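Local coordinates for protein hypothetical glycoside hydrolase (PDB 3TAW) that is of unknown function but belongs to a glycoside hydrolase-like family built on a five-bladed beta-propeller, at residues 68-73 / 77-82. Sequence-based numbering, arbitrary orientation.
Sequences AEDNSA and GSRTSR
Arg79 folds back against residues 70-73 and grips the carbonyl of Ala73 side-on, Arg79 NE lying 2.8 Å and NH2 3.0 Å from Ala73 O, which sits close to the guanidinium plane. Arg79 NH1 forms a salt bridge with Glu69 OE1 at 2.9 Å, meeting it from above the carboxylate plane; the two flat groups stand 76° apart. The arginine reaches both acceptors because its chain is bent at chi2 (-93°) and again at chi3, which also brings one guanidinium face against Asp70 O, 3.6 Å from its plane. That oxygen is buried without a hydrogen-bonding partner, so the cation facing it probably eases its burial. Asp70 divides its carboxylate between two tasks. Asp70 OD2 forms a salt bridge with Arg82 NH1 at 2.9 Å, its hydrogen bond nearly straight (170°), while Asp70 OD1 gathers Ser72 N in an Asx turn, Ser72 OG at 2.6 Å and, across the contact, Thr80 N at 3.3 Å. Thr80 CG2 lies over a face of the Arg82 guanidinium, and one water joins Asp70 OD2, Arg82 NH2 and Thr80 OG1, which also hydrogen-bonds to Pro115 O. Two further waters link Glu69 OE2 to the backbone nitrogens of Gly77 and Arg79. Farther out, Asp49 pairs with Arg79 NH1, Gln316 donates to Glu69 OE1, and Arg67 binds both Glu69 OE2 and Ser81 OG. Ala68 and Arg82 exchange backbone hydrogen bonds as an antiparallel pair. The arrangement is the loop end of a beta hairpin joining strands 61-69 and 81-88, the central strands of a four-stranded antiparallel sheet, consistent with one blade of the five-bladed beta-propeller characteristic of this clan.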
loop_
_atom_site.group_PDB
_atom_site.type_symbol
_atom_site.label_atom_id
_atom_site.label_comp_id
_atom_site.label_asym_id
_atom_site.label_seq_id
_atom_site.Cartn_x
_atom_site.Cartn_y
_atom_site.Cartn_z
ATOM N N ALA A 68 -2.772 8.900 -8.445
ATOM C CA ALA A 68 -3.363 10.137 -8.934
ATOM C C ALA A 68 -4.627 9.802 -9.709
ATOM O O ALA A 68 -4.640 8.881 -10.511
ATOM C CB ALA A 68 -2.392 10.882 -9.851
ATOM N N GLU A 69 -5.683 10.561 -9.458
ATOM C CA GLU A 69 -6.927 10.379 -10.173
ATOM C C GLU A 69 -7.288 11.614 -10.975
ATOM O O GLU A 69 -7.147 12.744 -10.498
ATOM C CB GLU A 69 -8.057 10.049 -9.206
ATOM C CG GLU A 69 -8.067 8.602 -8.733
ATOM C CD GLU A 69 -9.272 8.270 -7.856
ATOM O OE1 GLU A 69 -9.779 9.196 -7.175
ATOM O OE2 GLU A 69 -9.718 7.088 -7.869
ATOM N N ASP A 70 -7.728 11.379 -12.203
ATOM C CA ASP A 70 -8.308 12.442 -13.012
ATOM C C ASP A 70 -9.770 12.713 -12.621
ATOM O O ASP A 70 -10.312 12.083 -11.700
ATOM C CB ASP A 70 -8.119 12.146 -14.496
ATOM C CG ASP A 70 -8.820 10.882 -14.970
ATOM O OD1 ASP A 70 -9.860 10.478 -14.396
ATOM O OD2 ASP A 70 -8.356 10.331 -15.977
ATOM N N ASN A 71 -10.382 13.696 -13.276
ATOM C CA ASN A 71 -11.777 14.069 -12.995
ATOM C C ASN A 71 -12.728 13.526 -14.071
ATOM O O ASN A 71 -13.748 14.154 -14.385
ATOM C CB ASN A 71 -11.881 15.602 -12.875
ATOM C CG ASN A 71 -12.884 16.052 -11.816
ATOM O OD1 ASN A 71 -12.995 15.458 -10.752
ATOM N ND2 ASN A 71 -13.611 17.130 -12.109
ATOM N N SER A 72 -12.432 12.348 -14.629
ATOM C CA SER A 72 -13.238 11.824 -15.740
ATOM C C SER A 72 -14.640 11.372 -15.267
ATOM O O SER A 72 -15.568 11.262 -16.070
ATOM C CB SER A 72 -12.504 10.703 -16.500
ATOM O OG SER A 72 -12.050 9.674 -15.644
ATOM N N ALA A 73 -14.779 11.145 -13.959
ATOM C CA ALA A 73 -16.071 10.922 -13.315
ATOM C C ALA A 73 -15.985 11.267 -11.822
ATOM O O ALA A 73 -14.887 11.484 -11.286
ATOM C CB ALA A 73 -16.537 9.468 -13.514
ATOM N N GLY A 77 -13.785 5.111 -7.145
ATOM C CA GLY A 77 -13.614 4.052 -8.120
ATOM C C GLY A 77 -14.198 4.324 -9.496
ATOM O O GLY A 77 -14.184 3.431 -10.342
ATOM N N SER A 78 -14.641 5.558 -9.737
ATOM C CA SER A 78 -15.335 5.927 -10.978
ATOM C C SER A 78 -14.430 6.498 -12.083
ATOM O O SER A 78 -14.899 6.717 -13.205
ATOM C CB SER A 78 -16.414 6.978 -10.668
ATOM O OG SER A 78 -15.793 8.182 -10.199
ATOM N N ARG A 79 -13.159 6.765 -11.769
ATOM C CA ARG A 79 -12.284 7.539 -12.676
ATOM C C ARG A 79 -11.063 6.694 -13.075
ATOM O O ARG A 79 -11.164 5.473 -13.084
ATOM C CB ARG A 79 -11.920 8.887 -12.041
ATOM C CG ARG A 79 -11.315 8.855 -10.654
ATOM C CD ARG A 79 -12.373 8.997 -9.514
ATOM N NE ARG A 79 -12.948 10.335 -9.563
ATOM C CZ ARG A 79 -12.484 11.410 -8.926
ATOM N NH1 ARG A 79 -11.438 11.359 -8.079
ATOM N NH2 ARG A 79 -13.084 12.565 -9.133
ATOM N N THR A 80 -9.955 7.316 -13.477
ATOM C CA THR A 80 -8.770 6.561 -13.869
ATOM C C THR A 80 -7.633 6.911 -12.932
ATOM O O THR A 80 -7.322 8.094 -12.738
ATOM C CB THR A 80 -8.344 6.828 -15.330
ATOM O OG1 THR A 80 -9.440 6.538 -16.207
ATOM C CG2 THR A 80 -7.126 5.957 -15.726
ATOM N N SER A 81 -6.999 5.873 -12.376
ATOM C CA SER A 81 -5.835 6.028 -11.504
ATOM C C SER A 81 -4.559 5.764 -12.291
ATOM O O SER A 81 -4.515 4.872 -13.136
ATOM C CB SER A 81 -5.908 5.051 -10.321
ATOM O OG SER A 81 -6.969 5.383 -9.426
ATOM N N ARG A 82 -3.560 6.602 -12.048
ATOM C CA ARG A 82 -2.231 6.517 -12.629
ATOM C C ARG A 82 -1.250 6.862 -11.497
ATOM O O ARG A 82 -1.646 7.472 -10.490
ATOM C CB ARG A 82 -2.093 7.502 -13.804
ATOM C CG ARG A 82 -3.100 7.239 -14.918
ATOM C CD ARG A 82 -2.960 8.231 -16.064
ATOM N NE ARG A 82 -3.937 8.026 -17.125
ATOM C CZ ARG A 82 -5.163 8.554 -17.153
ATOM N NH1 ARG A 82 -5.632 9.281 -16.147
ATOM N NH2 ARG A 82 -5.956 8.332 -18.195
HETATM O O HOH W 1 -11.317 5.677 -9.640
HETATM O O HOH W 2 -11.638 6.827 -6.181
HETATM O O HOH W 3 -8.896 8.633 -17.893
#